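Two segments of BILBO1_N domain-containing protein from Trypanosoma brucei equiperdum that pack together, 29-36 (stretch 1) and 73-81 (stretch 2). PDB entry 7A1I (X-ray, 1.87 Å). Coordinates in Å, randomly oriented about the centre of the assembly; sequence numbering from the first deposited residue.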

ATOM      1  N   GLY A  29     -13.715   8.702   4.784  1.00 89.86           N
ATOM      2  CA  GLY A  29     -12.695   7.914   4.137  1.00 78.08           C
ATOM      3  C   GLY A  29     -11.746   8.732   3.287  1.00 68.85           C
ATOM      4  O   GLY A  29     -11.884   9.948   3.134  1.00 70.42           O
ATOM      5  N   PRO A  30     -10.741   8.072   2.735  1.00 70.42           N
ATOM      6  CA  PRO A  30      -9.796   8.756   1.855  1.00 62.08           C
ATOM      7  C   PRO A  30     -10.246   8.695   0.403  1.00 57.98           C
ATOM      8  O   PRO A  30     -11.053   7.856  -0.002  1.00 56.60           O
ATOM      9  CB  PRO A  30      -8.496   7.966   2.057  1.00 58.31           C
ATOM     10  CG  PRO A  30      -8.965   6.585   2.362  1.00 67.06           C
ATOM     11  CD  PRO A  30     -10.349   6.674   2.974  1.00 74.80           C
ATOM     12  N   SER A  31      -9.682   9.599  -0.378  1.00 53.49           N
ATOM     13  CA  SER A  31      -9.745   9.517  -1.824  1.00 47.27           C
ATOM     14  C   SER A  31      -8.478   8.813  -2.282  1.00 45.13           C
ATOM     15  O   SER A  31      -7.482   8.727  -1.547  1.00 41.66           O
ATOM     16  CB  SER A  31      -9.847  10.904  -2.462  1.00 48.34           C
ATOM     17  OG  SER A  31      -8.571  11.536  -2.403  1.00 48.27           O
ATOM     18  N   VAL A  32      -8.530   8.247  -3.485  1.00 43.59           N
ATOM     19  CA  VAL A  32      -7.387   7.458  -3.925  1.00 38.82           C
ATOM     20  C   VAL A  32      -6.135   8.320  -3.979  1.00 41.64           C
ATOM     21  O   VAL A  32      -5.062   7.914  -3.511  1.00 35.14           O
ATOM     22  CB  VAL A  32      -7.667   6.803  -5.285  1.00 37.21           C
ATOM     23  CG1 VAL A  32      -6.431   6.051  -5.719  1.00 34.09           C
ATOM     24  CG2 VAL A  32      -8.865   5.871  -5.190  1.00 39.14           C
ATOM     25  N   SER A  33      -6.248   9.531  -4.522  1.00 39.46           N
ATOM     26  CA  SER A  33      -5.055  10.356  -4.664  1.00 43.99           C
ATOM     27  C   SER A  33      -4.452  10.705  -3.308  1.00 42.44           C
ATOM     28  O   SER A  33      -3.223  10.689  -3.144  1.00 38.30           O
ATOM     29  CB  SER A  33      -5.376  11.618  -5.444  1.00 44.01           C
ATOM     30  OG  SER A  33      -6.124  12.498  -4.631  1.00 57.75           O
ATOM     31  N   ARG A  34      -5.304  10.995  -2.319  1.00 43.15           N
ATOM     32  CA  ARG A  34      -4.814  11.263  -0.971  1.00 41.97           C
ATOM     33  C   ARG A  34      -4.117  10.045  -0.383  1.00 40.67           C
ATOM     34  O   ARG A  34      -3.046  10.163   0.225  1.00 38.91           O
ATOM     35  CB  ARG A  34      -5.973  11.687  -0.070  1.00 45.60           C
ATOM     36  CG  ARG A  34      -5.511  12.342   1.232  1.00 60.95           C
ATOM     37  CD  ARG A  34      -5.012  13.768   0.988  1.00 67.96           C
ATOM     38  NE  ARG A  34      -6.097  14.643   0.548  1.00 80.33           N
ATOM     39  CZ  ARG A  34      -5.933  15.888   0.109  1.00 75.47           C
ATOM     40  NH1 ARG A  34      -4.719  16.419   0.044  1.00 78.72           N
ATOM     41  NH2 ARG A  34      -6.987  16.598  -0.274  1.00 79.00           N
ATOM     42  N   LEU A  35      -4.731   8.870  -0.524  1.00 47.44           N
ATOM     43  CA  LEU A  35      -4.120   7.638  -0.042  1.00 42.11           C
ATOM     44  C   LEU A  35      -2.762   7.396  -0.692  1.00 37.53           C
ATOM     45  O   LEU A  35      -1.812   6.932  -0.034  1.00 35.85           O
ATOM     46  CB  LEU A  35      -5.070   6.468  -0.309  1.00 43.65           C
ATOM     47  CG  LEU A  35      -4.467   5.101   0.012  1.00 40.66           C
ATOM     48  CD1 LEU A  35      -4.326   4.933   1.535  1.00 42.03           C
ATOM     49  CD2 LEU A  35      -5.355   4.035  -0.588  1.00 40.53           C
ATOM     50  N   LEU A  36      -2.640   7.702  -1.982  1.00 37.19           N
ATOM     51  CA  LEU A  36      -1.364   7.513  -2.669  1.00 36.25           C
ATOM     52  C   LEU A  36      -0.303   8.500  -2.190  1.00 37.99           C
ATOM     53  O   LEU A  36       0.875   8.133  -2.057  1.00 35.55           O
ATOM     54  CB  LEU A  36      -1.562   7.617  -4.187  1.00 36.80           C
ATOM     55  CG  LEU A  36      -2.351   6.454  -4.810  1.00 37.57           C
ATOM     56  CD1 LEU A  36      -2.549   6.661  -6.312  1.00 36.83           C
ATOM     57  CD2 LEU A  36      -1.740   5.080  -4.517  1.00 38.53           C
ATOM     58  N   ARG A  73      -7.489  -3.218 -10.539  1.00 48.73           N
ATOM     59  CA  ARG A  73      -6.828  -1.924 -10.694  1.00 46.08           C
ATOM     60  C   ARG A  73      -7.504  -0.881  -9.806  1.00 46.18           C
ATOM     61  O   ARG A  73      -8.735  -0.812  -9.741  1.00 48.67           O
ATOM     62  CB  ARG A  73      -6.868  -1.474 -12.155  1.00 51.68           C
ATOM     63  CG  ARG A  73      -5.606  -0.740 -12.572  1.00 69.05           C
ATOM     64  CD  ARG A  73      -5.690  -0.213 -13.989  1.00 59.80           C
ATOM     65  NE  ARG A  73      -6.144  -1.217 -14.950  1.00 95.73           N
ATOM     66  CZ  ARG A  73      -5.333  -2.019 -15.633  1.00 87.67           C
ATOM     67  NH1 ARG A  73      -4.018  -1.942 -15.455  1.00 77.07           N
ATOM     68  NH2 ARG A  73      -5.838  -2.895 -16.494  1.00 78.10           N
ATOM     69  N   LEU A  74      -6.699  -0.073  -9.103  1.00 47.68           N
ATOM     70  CA  LEU A  74      -7.228   0.944  -8.186  1.00 44.50           C
ATOM     71  C   LEU A  74      -7.359   2.263  -8.940  1.00 44.84           C
ATOM     72  O   LEU A  74      -6.352   2.919  -9.232  1.00 40.30           O
ATOM     73  CB  LEU A  74      -6.330   1.105  -6.957  1.00 40.33           C
ATOM     74  CG  LEU A  74      -6.845   2.132  -5.929  1.00 36.39           C
ATOM     75  CD1 LEU A  74      -8.277   1.826  -5.479  1.00 41.75           C
ATOM     76  CD2 LEU A  74      -5.906   2.222  -4.721  1.00 35.00           C
ATOM     77  N   GLU A  75      -8.600   2.652  -9.245  1.00 48.34           N
ATOM     78  CA  GLU A  75      -8.879   3.814 -10.081  1.00 51.17           C
ATOM     79  C   GLU A  75      -9.896   4.769  -9.457  1.00 46.09           C
ATOM     80  O   GLU A  75      -9.866   5.970  -9.740  1.00 42.70           O
ATOM     81  CB  GLU A  75      -9.390   3.364 -11.457  1.00 65.24           C
ATOM     82  CG  GLU A  75      -8.376   2.604 -12.316  1.00 72.85           C
ATOM     83  CD  GLU A  75      -8.908   2.294 -13.713  1.00103.61           C
ATOM     84  OE1 GLU A  75      -9.558   1.240 -13.890  1.00119.19           O
ATOM     85  OE2 GLU A  75      -8.692   3.113 -14.633  1.00 94.15           O
ATOM     86  N   ARG A  76     -10.825   4.258  -8.653  1.00 44.17           N
ATOM     87  CA  ARG A  76     -11.914   5.060  -8.116  1.00 45.20           C
ATOM     88  C   ARG A  76     -11.970   4.954  -6.598  1.00 37.01           C
ATOM     89  O   ARG A  76     -11.691   3.902  -6.013  1.00 39.53           O
ATOM     90  CB  ARG A  76     -13.294   4.650  -8.698  1.00 48.32           C
ATOM     91  CG  ARG A  76     -13.443   4.810 -10.201  1.00 54.94           C
ATOM     92  CD  ARG A  76     -12.968   6.175 -10.688  1.00 50.22           C
ATOM     93  NE  ARG A  76     -13.694   7.298 -10.094  1.00 44.66           N
ATOM     94  CZ  ARG A  76     -14.785   7.854 -10.615  1.00 47.01           C
ATOM     95  NH1 ARG A  76     -15.319   7.387 -11.741  1.00 49.83           N
ATOM     96  NH2 ARG A  76     -15.360   8.876  -9.994  1.00 49.25           N
ATOM     97  N   THR A  77     -12.370   6.064  -5.973  1.00 39.67           N
ATOM     98  CA  THR A  77     -12.453   6.126  -4.517  1.00 43.26           C
ATOM     99  C   THR A  77     -13.495   5.151  -3.973  1.00 46.57           C
ATOM    100  O   THR A  77     -13.350   4.660  -2.845  1.00 45.48           O
ATOM    101  CB  THR A  77     -12.738   7.577  -4.095  1.00 42.23           C
ATOM    102  OG1 THR A  77     -11.574   8.371  -4.378  1.00 39.54           O
ATOM    103  CG2 THR A  77     -13.043   7.682  -2.608  1.00 43.21           C
ATOM    104  N   THR A  78     -14.544   4.841  -4.756  1.00 39.79           N
ATOM    105  CA  THR A  78     -15.537   3.868  -4.306  1.00 42.57           C
ATOM    106  C   THR A  78     -14.944   2.483  -4.086  1.00 43.45           C
ATOM    107  O   THR A  78     -15.572   1.654  -3.421  1.00 43.94           O
ATOM    108  CB  THR A  78     -16.702   3.751  -5.310  1.00 42.38           C
ATOM    109  OG1 THR A  78     -16.184   3.540  -6.630  1.00 44.50           O
ATOM    110  CG2 THR A  78     -17.562   5.000  -5.294  1.00 43.83           C
ATOM    111  N   GLN A  79     -13.737   2.221  -4.581  1.00 42.86           N
ATOM    112  CA  GLN A  79     -13.086   0.946  -4.313  1.00 46.53           C
ATOM    113  C   GLN A  79     -12.470   0.877  -2.920  1.00 49.53           C
ATOM    114  O   GLN A  79     -12.047  -0.210  -2.499  1.00 47.60           O
ATOM    115  CB  GLN A  79     -12.002   0.682  -5.358  1.00 44.82           C
ATOM    116  CG  GLN A  79     -12.516   0.404  -6.761  1.00 45.18           C
ATOM    117  CD  GLN A  79     -11.367   0.293  -7.743  1.00 47.58           C
ATOM    118  OE1 GLN A  79     -10.857   1.309  -8.239  1.00 42.85           O
ATOM    119  NE2 GLN A  79     -10.924  -0.946  -8.012  1.00 52.12           N
ATOM    120  N   LEU A  80     -12.368   1.998  -2.210  1.00 47.93           N
ATOM    121  CA  LEU A  80     -11.686   2.010  -0.918  1.00 52.27           C
ATOM    122  C   LEU A  80     -12.723   1.792   0.176  1.00 64.45           C
ATOM    123  O   LEU A  80     -13.256   2.736   0.765  1.00 60.88           O
ATOM    124  CB  LEU A  80     -10.903   3.304  -0.735  1.00 48.04           C
ATOM    125  CG  LEU A  80      -9.737   3.366  -1.729  1.00 42.01           C
ATOM    126  CD1 LEU A  80      -8.891   4.628  -1.561  1.00 41.57           C
ATOM    127  CD2 LEU A  80      -8.862   2.110  -1.620  1.00 43.06           C
ATOM    128  N   LEU A  81     -13.000   0.518   0.451  1.00 67.71           N
ATOM    129  CA  LEU A  81     -13.888   0.099   1.524  1.00 67.78           C
ATOM    130  C   LEU A  81     -13.091  -0.133   2.808  1.00 61.70           C
ATOM    131  O   LEU A  81     -11.860  -0.164   2.813  1.00 50.51           O
ATOM    132  CB  LEU A  81     -14.627  -1.184   1.137  1.00 70.36           C
ATOM    133  CG  LEU A  81     -15.245  -1.258  -0.265  1.00 76.39           C
ATOM    134  CD1 LEU A  81     -15.931  -2.605  -0.494  1.00 72.47           C
ATOM    135  CD2 LEU A  81     -16.196  -0.100  -0.516  1.00 58.36           C
TER

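What does the start of stretch 2 offer the helix? Leu74 points its CA-to-CB bond toward stretch 1, and its CG lies 3.9 Å from Val32 CG1, an apolar contact beside the first turn of the helix.

What supports the backbone that Val32 meets at Arg76? The side chain of Gln79 braces it from within: Gln79 OE1 accepts from Glu75 N at 2.8 Å and from Arg76 N at 3.0 Å, while Gln79 NE2 donates to Arg73 O at 2.8 Å. On the helix side, Val32 CG2 comes within 3.5 Å of the Arg76 carbonyl carbon, C.

Where do the stretches share a hydrogen bond? Val32 N donates to Thr77 OG1 at 3.2 Å. A helix's first amides lack partners within its own turns, and the threonine hydroxyl serves this one; Ser31 OG caps Arg34 N through a weak bond of 3.3 Å. Thr77 CG2 meanwhile sits 3.3 Å from Pro30 O.

What closes the contact? Leu80 does, its CD1 reaching among three apolar side chains: Leu35 CD2 at 3.7 Å, Val32 CG2 at 3.8 Å and, more loosely, Pro30 CG at 4.4 Å. Val32 therefore packs against both Leu74 and Leu80, and has the largest covered area in the contact.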